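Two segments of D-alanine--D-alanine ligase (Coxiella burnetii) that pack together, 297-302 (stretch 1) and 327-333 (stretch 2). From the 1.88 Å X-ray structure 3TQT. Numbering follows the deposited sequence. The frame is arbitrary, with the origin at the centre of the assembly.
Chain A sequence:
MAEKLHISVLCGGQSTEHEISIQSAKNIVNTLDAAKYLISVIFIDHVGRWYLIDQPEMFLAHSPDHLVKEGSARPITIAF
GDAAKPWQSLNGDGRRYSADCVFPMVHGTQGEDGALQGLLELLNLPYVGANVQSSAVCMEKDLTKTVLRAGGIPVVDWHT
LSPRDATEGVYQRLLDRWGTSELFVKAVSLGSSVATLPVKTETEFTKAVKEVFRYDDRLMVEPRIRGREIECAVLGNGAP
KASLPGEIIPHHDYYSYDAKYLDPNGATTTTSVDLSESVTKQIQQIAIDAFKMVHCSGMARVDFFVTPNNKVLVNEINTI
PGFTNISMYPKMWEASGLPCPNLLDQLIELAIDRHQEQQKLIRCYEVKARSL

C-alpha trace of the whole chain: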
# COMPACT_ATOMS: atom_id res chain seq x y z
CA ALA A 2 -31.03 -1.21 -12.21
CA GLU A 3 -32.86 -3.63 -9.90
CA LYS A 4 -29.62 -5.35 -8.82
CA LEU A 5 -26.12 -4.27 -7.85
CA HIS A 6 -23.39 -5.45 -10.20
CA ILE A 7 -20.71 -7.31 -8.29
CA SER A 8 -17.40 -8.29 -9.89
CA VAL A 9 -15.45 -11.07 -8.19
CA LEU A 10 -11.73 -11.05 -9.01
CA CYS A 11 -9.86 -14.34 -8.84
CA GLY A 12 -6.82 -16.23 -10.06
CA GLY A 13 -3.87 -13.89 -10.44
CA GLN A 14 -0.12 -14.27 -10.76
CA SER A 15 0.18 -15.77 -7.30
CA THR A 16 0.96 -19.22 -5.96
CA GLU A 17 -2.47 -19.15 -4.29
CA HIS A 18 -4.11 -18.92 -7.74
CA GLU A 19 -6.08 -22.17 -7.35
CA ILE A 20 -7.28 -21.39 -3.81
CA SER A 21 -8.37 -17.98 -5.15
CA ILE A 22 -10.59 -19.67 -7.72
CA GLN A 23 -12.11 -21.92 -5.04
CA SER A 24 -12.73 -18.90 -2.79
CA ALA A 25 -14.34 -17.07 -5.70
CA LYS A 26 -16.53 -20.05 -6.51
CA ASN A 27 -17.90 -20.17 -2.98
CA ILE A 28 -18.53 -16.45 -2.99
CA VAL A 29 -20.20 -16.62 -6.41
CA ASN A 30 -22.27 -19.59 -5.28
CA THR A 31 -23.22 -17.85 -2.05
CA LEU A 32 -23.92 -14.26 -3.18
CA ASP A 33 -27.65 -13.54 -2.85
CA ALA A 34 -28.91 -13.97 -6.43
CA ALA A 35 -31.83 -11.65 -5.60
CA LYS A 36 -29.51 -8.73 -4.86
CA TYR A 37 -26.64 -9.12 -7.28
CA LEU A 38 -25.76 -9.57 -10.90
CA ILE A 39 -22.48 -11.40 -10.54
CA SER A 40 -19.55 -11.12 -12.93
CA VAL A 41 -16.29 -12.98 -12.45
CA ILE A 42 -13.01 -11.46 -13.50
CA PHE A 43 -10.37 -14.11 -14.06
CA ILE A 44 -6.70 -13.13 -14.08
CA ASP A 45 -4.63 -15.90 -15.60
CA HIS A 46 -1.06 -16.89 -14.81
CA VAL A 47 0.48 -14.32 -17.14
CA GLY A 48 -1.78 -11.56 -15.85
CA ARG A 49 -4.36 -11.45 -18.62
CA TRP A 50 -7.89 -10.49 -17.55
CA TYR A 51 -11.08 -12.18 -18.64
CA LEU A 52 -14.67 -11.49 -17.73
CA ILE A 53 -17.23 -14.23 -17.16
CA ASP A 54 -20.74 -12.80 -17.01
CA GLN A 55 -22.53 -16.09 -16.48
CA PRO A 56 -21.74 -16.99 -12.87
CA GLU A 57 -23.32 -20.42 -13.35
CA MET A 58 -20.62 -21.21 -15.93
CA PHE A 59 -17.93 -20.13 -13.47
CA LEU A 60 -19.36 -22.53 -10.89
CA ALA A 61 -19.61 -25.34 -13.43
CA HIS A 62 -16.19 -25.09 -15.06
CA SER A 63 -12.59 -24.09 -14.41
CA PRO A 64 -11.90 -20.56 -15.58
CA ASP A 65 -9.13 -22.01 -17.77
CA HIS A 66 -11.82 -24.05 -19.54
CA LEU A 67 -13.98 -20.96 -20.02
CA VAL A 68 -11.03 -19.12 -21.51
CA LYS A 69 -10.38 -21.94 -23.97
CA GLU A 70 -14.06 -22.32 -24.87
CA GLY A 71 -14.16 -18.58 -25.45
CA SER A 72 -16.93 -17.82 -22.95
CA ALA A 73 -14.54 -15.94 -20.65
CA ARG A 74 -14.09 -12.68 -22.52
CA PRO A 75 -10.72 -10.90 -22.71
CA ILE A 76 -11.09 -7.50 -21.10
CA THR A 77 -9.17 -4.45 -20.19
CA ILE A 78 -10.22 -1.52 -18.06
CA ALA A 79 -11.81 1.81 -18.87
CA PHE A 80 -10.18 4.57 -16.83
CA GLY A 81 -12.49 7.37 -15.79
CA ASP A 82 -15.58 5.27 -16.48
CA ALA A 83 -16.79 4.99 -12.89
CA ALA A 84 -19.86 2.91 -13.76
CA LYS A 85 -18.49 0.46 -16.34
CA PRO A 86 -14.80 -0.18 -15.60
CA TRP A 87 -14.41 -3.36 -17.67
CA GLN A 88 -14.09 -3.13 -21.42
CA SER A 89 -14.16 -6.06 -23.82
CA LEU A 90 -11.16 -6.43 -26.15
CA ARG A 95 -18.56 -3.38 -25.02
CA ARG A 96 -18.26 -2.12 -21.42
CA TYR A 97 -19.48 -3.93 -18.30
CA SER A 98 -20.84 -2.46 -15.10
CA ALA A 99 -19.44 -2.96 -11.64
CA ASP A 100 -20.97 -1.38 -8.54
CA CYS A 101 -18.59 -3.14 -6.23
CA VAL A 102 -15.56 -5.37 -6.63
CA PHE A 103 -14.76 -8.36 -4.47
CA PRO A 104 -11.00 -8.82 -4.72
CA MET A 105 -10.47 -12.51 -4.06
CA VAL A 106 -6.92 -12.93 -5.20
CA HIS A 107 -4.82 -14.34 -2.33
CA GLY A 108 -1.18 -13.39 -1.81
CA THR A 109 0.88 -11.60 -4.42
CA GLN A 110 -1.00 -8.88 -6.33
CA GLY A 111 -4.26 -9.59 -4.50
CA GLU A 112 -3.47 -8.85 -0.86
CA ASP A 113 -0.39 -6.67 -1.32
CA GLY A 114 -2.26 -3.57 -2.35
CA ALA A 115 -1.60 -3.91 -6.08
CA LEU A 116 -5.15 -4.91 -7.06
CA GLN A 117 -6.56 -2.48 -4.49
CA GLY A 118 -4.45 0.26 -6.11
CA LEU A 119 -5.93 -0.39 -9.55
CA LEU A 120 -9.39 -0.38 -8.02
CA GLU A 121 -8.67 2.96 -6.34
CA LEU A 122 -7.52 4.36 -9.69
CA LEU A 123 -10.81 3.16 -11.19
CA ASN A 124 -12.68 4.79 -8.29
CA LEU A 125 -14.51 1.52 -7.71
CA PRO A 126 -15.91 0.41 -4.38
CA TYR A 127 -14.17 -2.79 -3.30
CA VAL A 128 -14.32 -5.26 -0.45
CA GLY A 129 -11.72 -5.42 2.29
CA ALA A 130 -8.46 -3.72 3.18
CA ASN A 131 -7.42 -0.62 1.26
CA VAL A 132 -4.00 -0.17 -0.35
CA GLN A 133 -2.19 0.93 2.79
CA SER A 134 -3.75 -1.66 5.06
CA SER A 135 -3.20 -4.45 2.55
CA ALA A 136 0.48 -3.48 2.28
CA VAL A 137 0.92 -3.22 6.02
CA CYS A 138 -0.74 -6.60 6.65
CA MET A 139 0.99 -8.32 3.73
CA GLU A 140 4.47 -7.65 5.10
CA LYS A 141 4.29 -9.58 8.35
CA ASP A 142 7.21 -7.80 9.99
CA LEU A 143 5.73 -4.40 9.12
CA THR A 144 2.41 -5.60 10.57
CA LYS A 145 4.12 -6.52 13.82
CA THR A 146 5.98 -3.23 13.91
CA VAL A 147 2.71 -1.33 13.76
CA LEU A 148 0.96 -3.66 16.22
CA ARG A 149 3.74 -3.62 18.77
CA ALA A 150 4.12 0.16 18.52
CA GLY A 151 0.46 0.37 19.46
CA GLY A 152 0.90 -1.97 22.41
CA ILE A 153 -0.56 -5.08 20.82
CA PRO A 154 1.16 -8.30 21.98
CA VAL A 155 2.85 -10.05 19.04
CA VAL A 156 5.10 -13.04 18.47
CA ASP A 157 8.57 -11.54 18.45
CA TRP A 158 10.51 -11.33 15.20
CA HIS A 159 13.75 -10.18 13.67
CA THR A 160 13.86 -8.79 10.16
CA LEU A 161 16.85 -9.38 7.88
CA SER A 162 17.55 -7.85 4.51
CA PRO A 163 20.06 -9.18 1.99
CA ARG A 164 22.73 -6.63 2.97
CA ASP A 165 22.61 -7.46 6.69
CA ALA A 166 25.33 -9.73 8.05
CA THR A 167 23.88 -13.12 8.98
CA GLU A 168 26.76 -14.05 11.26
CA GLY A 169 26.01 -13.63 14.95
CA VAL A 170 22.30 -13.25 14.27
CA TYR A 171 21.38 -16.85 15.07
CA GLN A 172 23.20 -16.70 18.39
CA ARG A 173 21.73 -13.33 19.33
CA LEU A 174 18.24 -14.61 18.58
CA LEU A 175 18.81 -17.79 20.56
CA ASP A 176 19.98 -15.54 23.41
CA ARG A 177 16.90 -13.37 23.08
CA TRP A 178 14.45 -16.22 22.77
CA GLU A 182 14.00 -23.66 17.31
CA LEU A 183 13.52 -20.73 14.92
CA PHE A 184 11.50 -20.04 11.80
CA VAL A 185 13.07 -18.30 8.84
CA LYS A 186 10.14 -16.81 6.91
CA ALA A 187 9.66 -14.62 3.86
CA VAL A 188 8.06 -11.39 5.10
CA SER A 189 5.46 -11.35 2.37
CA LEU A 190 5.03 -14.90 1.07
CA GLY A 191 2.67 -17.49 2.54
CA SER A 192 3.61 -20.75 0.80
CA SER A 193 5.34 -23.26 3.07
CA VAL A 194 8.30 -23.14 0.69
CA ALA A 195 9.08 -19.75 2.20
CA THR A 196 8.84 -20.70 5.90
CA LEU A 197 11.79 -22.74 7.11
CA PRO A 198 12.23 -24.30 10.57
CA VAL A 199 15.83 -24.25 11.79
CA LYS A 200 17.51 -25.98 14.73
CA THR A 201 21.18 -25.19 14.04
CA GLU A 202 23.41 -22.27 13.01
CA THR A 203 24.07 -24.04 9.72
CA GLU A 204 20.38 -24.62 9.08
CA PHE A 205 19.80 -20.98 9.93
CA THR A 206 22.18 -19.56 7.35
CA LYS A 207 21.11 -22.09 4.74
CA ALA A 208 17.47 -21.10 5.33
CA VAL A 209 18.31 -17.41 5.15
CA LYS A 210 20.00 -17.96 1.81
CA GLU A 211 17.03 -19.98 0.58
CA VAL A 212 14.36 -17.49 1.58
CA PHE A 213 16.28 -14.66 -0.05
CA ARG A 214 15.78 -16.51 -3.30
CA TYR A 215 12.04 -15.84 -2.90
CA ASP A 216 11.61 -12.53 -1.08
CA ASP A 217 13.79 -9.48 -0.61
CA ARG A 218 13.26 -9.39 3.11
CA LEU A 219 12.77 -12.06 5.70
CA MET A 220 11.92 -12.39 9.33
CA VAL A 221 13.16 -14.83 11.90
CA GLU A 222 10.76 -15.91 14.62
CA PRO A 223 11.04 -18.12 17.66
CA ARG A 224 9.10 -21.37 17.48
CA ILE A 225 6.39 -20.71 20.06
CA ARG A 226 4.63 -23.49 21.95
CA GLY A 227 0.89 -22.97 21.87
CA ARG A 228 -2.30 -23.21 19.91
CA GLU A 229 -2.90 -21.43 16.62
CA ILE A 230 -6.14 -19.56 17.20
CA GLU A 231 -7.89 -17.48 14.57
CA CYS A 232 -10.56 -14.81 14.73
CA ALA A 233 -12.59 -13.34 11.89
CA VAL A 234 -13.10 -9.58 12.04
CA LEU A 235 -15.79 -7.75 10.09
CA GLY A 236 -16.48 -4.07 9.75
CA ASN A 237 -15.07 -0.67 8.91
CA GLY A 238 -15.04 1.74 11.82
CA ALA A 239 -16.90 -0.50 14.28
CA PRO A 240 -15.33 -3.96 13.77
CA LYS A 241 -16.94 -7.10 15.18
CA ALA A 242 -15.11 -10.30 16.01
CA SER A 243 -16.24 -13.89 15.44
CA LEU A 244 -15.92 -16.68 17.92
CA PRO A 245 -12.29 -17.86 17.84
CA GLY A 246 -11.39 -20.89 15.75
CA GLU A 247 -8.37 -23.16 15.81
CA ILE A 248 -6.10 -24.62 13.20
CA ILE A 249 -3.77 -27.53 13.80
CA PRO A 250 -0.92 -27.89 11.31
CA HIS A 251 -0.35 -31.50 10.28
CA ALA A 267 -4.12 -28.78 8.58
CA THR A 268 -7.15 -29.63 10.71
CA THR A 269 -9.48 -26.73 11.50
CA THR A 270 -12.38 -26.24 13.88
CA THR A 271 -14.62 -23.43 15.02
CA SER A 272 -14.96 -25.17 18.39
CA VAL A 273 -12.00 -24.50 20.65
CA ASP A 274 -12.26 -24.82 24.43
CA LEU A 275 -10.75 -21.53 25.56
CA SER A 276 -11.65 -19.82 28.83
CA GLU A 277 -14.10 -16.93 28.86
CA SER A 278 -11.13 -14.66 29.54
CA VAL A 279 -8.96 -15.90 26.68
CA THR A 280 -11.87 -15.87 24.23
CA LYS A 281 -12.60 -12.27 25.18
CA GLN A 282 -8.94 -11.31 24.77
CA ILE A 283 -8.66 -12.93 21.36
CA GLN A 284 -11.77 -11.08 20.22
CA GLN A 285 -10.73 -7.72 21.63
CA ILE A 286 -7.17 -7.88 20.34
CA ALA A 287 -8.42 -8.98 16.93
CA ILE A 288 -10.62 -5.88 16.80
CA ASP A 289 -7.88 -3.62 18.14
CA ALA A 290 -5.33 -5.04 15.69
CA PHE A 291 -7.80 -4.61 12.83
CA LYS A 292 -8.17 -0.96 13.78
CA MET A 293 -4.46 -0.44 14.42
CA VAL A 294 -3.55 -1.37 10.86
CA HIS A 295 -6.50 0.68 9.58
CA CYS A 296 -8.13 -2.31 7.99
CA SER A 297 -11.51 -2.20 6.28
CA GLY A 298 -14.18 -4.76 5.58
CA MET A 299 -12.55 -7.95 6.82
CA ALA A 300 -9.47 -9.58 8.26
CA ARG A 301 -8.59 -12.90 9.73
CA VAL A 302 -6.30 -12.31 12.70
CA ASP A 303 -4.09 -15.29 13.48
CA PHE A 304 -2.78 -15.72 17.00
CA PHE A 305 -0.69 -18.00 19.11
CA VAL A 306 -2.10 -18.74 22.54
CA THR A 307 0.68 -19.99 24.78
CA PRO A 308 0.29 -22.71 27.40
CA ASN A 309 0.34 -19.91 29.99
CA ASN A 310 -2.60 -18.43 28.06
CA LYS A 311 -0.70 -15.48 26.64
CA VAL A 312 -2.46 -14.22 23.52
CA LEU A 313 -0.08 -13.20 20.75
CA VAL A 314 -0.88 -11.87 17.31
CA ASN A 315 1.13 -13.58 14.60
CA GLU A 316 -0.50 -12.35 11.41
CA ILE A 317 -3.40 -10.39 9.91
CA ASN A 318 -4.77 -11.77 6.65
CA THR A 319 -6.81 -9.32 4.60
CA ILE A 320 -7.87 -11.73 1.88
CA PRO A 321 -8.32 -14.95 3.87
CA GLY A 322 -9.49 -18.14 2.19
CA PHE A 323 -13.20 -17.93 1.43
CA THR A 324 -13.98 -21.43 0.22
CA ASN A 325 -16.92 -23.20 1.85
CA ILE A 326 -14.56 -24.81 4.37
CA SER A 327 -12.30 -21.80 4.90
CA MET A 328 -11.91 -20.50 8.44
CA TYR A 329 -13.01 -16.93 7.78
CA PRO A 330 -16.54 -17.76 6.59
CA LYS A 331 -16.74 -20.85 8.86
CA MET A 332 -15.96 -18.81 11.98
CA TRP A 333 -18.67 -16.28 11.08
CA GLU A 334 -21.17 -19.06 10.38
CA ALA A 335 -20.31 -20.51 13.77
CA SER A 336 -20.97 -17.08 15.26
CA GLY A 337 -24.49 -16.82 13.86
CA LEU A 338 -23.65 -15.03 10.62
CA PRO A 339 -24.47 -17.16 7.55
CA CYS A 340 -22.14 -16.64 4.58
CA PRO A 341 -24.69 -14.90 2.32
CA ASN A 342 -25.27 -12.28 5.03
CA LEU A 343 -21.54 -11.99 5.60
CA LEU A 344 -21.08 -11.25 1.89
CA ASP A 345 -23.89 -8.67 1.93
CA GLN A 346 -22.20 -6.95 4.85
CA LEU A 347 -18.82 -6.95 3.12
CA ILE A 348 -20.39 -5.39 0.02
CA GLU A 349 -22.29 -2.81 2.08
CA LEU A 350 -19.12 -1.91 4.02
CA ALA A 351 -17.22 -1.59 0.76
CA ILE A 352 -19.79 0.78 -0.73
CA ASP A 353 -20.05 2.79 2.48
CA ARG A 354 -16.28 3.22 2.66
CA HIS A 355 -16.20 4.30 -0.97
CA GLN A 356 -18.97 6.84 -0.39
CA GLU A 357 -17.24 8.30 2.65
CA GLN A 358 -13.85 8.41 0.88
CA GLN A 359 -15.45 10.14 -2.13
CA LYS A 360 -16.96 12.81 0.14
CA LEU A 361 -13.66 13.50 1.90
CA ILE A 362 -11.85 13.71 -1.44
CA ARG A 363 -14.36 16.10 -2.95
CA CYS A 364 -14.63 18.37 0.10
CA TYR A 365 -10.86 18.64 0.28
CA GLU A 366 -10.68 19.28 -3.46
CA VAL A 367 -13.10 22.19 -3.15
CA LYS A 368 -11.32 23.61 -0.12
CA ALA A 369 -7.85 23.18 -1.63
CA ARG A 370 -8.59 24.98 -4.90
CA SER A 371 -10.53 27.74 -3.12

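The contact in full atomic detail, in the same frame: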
# COMPACT_ATOMS: atom_id res chain seq x y z
N SER A 297 -10.14 -2.45 6.66
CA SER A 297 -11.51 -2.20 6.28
C SER A 297 -12.11 -3.49 5.84
O SER A 297 -11.41 -4.35 5.29
CB SER A 297 -11.58 -1.21 5.12
OG SER A 297 -11.29 0.09 5.56
N GLY A 298 -13.41 -3.63 6.07
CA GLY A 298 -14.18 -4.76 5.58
C GLY A 298 -13.96 -6.02 6.39
O GLY A 298 -14.79 -6.41 7.21
N MET A 299 -12.81 -6.66 6.18
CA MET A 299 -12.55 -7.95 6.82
C MET A 299 -11.07 -8.22 7.04
O MET A 299 -10.20 -7.75 6.31
CB MET A 299 -13.11 -9.07 5.95
CG MET A 299 -12.61 -9.01 4.51
SD MET A 299 -12.98 -10.49 3.57
CE MET A 299 -12.53 -11.73 4.76
N ALA A 300 -10.79 -9.02 8.07
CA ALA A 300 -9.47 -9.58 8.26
C ALA A 300 -9.61 -10.85 9.07
O ALA A 300 -10.47 -10.95 9.94
CB ALA A 300 -8.59 -8.60 9.01
N ARG A 301 -8.76 -11.82 8.79
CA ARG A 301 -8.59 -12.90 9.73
C ARG A 301 -7.32 -12.64 10.51
O ARG A 301 -6.24 -12.56 9.93
CB ARG A 301 -8.50 -14.25 9.02
CG ARG A 301 -8.79 -15.40 9.96
CD ARG A 301 -8.51 -16.72 9.27
NE ARG A 301 -7.07 -16.88 9.06
CZ ARG A 301 -6.53 -17.28 7.92
NH1 ARG A 301 -7.30 -17.54 6.87
NH2 ARG A 301 -5.21 -17.41 7.83
N VAL A 302 -7.46 -12.50 11.83
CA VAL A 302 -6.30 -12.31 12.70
C VAL A 302 -5.89 -13.65 13.28
O VAL A 302 -6.71 -14.34 13.90
CB VAL A 302 -6.62 -11.37 13.87
CG1 VAL A 302 -5.34 -11.06 14.65
CG2 VAL A 302 -7.26 -10.09 13.35
N SER A 327 -13.32 -22.72 4.42
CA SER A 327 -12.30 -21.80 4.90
C SER A 327 -12.67 -21.19 6.24
O SER A 327 -13.85 -20.92 6.50
CB SER A 327 -12.05 -20.70 3.88
OG SER A 327 -11.36 -21.21 2.75
N MET A 328 -11.67 -20.96 7.08
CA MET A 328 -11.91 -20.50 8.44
C MET A 328 -12.65 -19.17 8.53
O MET A 328 -13.51 -19.01 9.39
CB MET A 328 -10.60 -20.44 9.24
CG MET A 328 -10.14 -21.85 9.73
SD MET A 328 -11.34 -22.58 10.87
CE MET A 328 -11.06 -21.63 12.35
N TYR A 329 -12.34 -18.22 7.66
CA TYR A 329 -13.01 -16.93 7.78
C TYR A 329 -14.55 -17.06 7.70
O TYR A 329 -15.24 -16.70 8.64
CB TYR A 329 -12.47 -15.89 6.79
CG TYR A 329 -13.06 -14.52 7.09
CD1 TYR A 329 -12.44 -13.65 7.97
CD2 TYR A 329 -14.27 -14.14 6.53
CE1 TYR A 329 -13.00 -12.41 8.27
CE2 TYR A 329 -14.83 -12.91 6.82
CZ TYR A 329 -14.20 -12.06 7.69
OH TYR A 329 -14.77 -10.84 7.98
N PRO A 330 -15.08 -17.58 6.59
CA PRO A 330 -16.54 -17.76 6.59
C PRO A 330 -17.02 -18.77 7.64
O PRO A 330 -18.08 -18.52 8.20
CB PRO A 330 -16.84 -18.27 5.18
CG PRO A 330 -15.53 -18.78 4.65
CD PRO A 330 -14.49 -17.89 5.27
N LYS A 331 -16.29 -19.86 7.88
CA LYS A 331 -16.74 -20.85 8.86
C LYS A 331 -16.86 -20.26 10.27
O LYS A 331 -17.81 -20.54 10.98
CB LYS A 331 -15.81 -22.06 8.89
CG LYS A 331 -16.06 -23.07 7.80
CD LYS A 331 -15.11 -24.26 7.94
CE LYS A 331 -15.16 -24.84 9.35
NZ LYS A 331 -14.23 -25.99 9.53
N MET A 332 -15.89 -19.45 10.67
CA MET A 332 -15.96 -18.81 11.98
C MET A 332 -17.19 -17.90 12.09
O MET A 332 -17.90 -17.93 13.10
CB MET A 332 -14.69 -18.02 12.27
CG MET A 332 -13.54 -18.92 12.69
SD MET A 332 -12.11 -17.99 13.23
CE MET A 332 -11.46 -17.39 11.67
N TRP A 333 -17.45 -17.10 11.05
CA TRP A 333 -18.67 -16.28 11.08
C TRP A 333 -19.93 -17.13 11.15
O TRP A 333 -20.83 -16.83 11.93
CB TRP A 333 -18.73 -15.27 9.92
CG TRP A 333 -17.97 -14.03 10.25
CD1 TRP A 333 -16.93 -13.49 9.55
CD2 TRP A 333 -18.15 -13.20 11.41
NE1 TRP A 333 -16.47 -12.36 10.19
CE2 TRP A 333 -17.20 -12.17 11.33
CE3 TRP A 333 -19.03 -13.24 12.50
CZ2 TRP A 333 -17.11 -11.17 12.30
CZ3 TRP A 333 -18.94 -12.24 13.46
CH2 TRP A 333 -17.98 -11.22 13.35
O HOH W 1 -10.09 -18.12 5.82

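The contact is small, 260 Å² summed over both sides, and it is built around one ring. The strand and the first turns of the helix 328-333 cross at close to a right angle, their N-to-C directions 100° apart and their axes 9.4 Å apart at closest approach. The backbones come nearest at Arg-301 and Tyr-329, whose CA atoms lie 6.3 Å apart. No direct hydrogen bond joins the stretches; side-chain packing and one bridging water make the contact.

Tyr-329 gives up 99 Å², the largest share of any residue. Its CA-to-CB bond points toward the strand, and chi1 of -172° (t) with chi2 of 90° extends the ring along the strand, past Arg-301 and Ala-300 to Met-299. The ring edge meets Arg-301 and Ala-300: Tyr-329 CD1 is 4.1 Å from Arg-301 CB, and Tyr-329 CE1 is 3.4 Å from Ala-300 O. Ala-300 therefore takes part through its carbonyl, while its CB points away from the helix.

One ring face is covered by Met-299. With chi1 p (54°), chi2 t (168°) and chi3 m (-45°), the chain runs out and then folds at its end, bringing Met-299 CE 3.2 Å from the centroid of the Tyr-329 ring and only 10° off its normal. This is a CH-pi contact over the face. Met-299 SD lies 4.8 Å from the same centroid, 23° off the normal, an oblique sulfur-aromatic approach. A flexible, unbranched thioether suits this place, since it can set a methyl over the ring in a buried site without needing a polar partner. At the tip, Tyr-329 OH packs 3.2 Å from Met-299 CB; the hydroxyl's polar needs are met by a weak bond from Trp-333 NE1 to Tyr-329 OH (3.2 Å, 143°) and by a partner elsewhere in the structure.

Arg-301 works differently. Its CB points sideways, and chi1 and chi2 are both t (-161° and -172°), so the aliphatic part runs extended beside the helix: Arg-301 CG is 3.7 Å from Met-332 CE, and Arg-301 CD is 4.3 Å from Met-328 CB. The p turn at chi3 (69°) helps set the guanidinium group so that Arg-301 NH1 donates to water 1 at 3.0 Å. The same water accepts from Tyr-329 N at 2.9 Å, a backbone NH in the first turn of the helix. Met-332 reaches Arg-301 with chi angles m, t, m, whereas Met-328, m at all three, starts toward the strand but leads its end away.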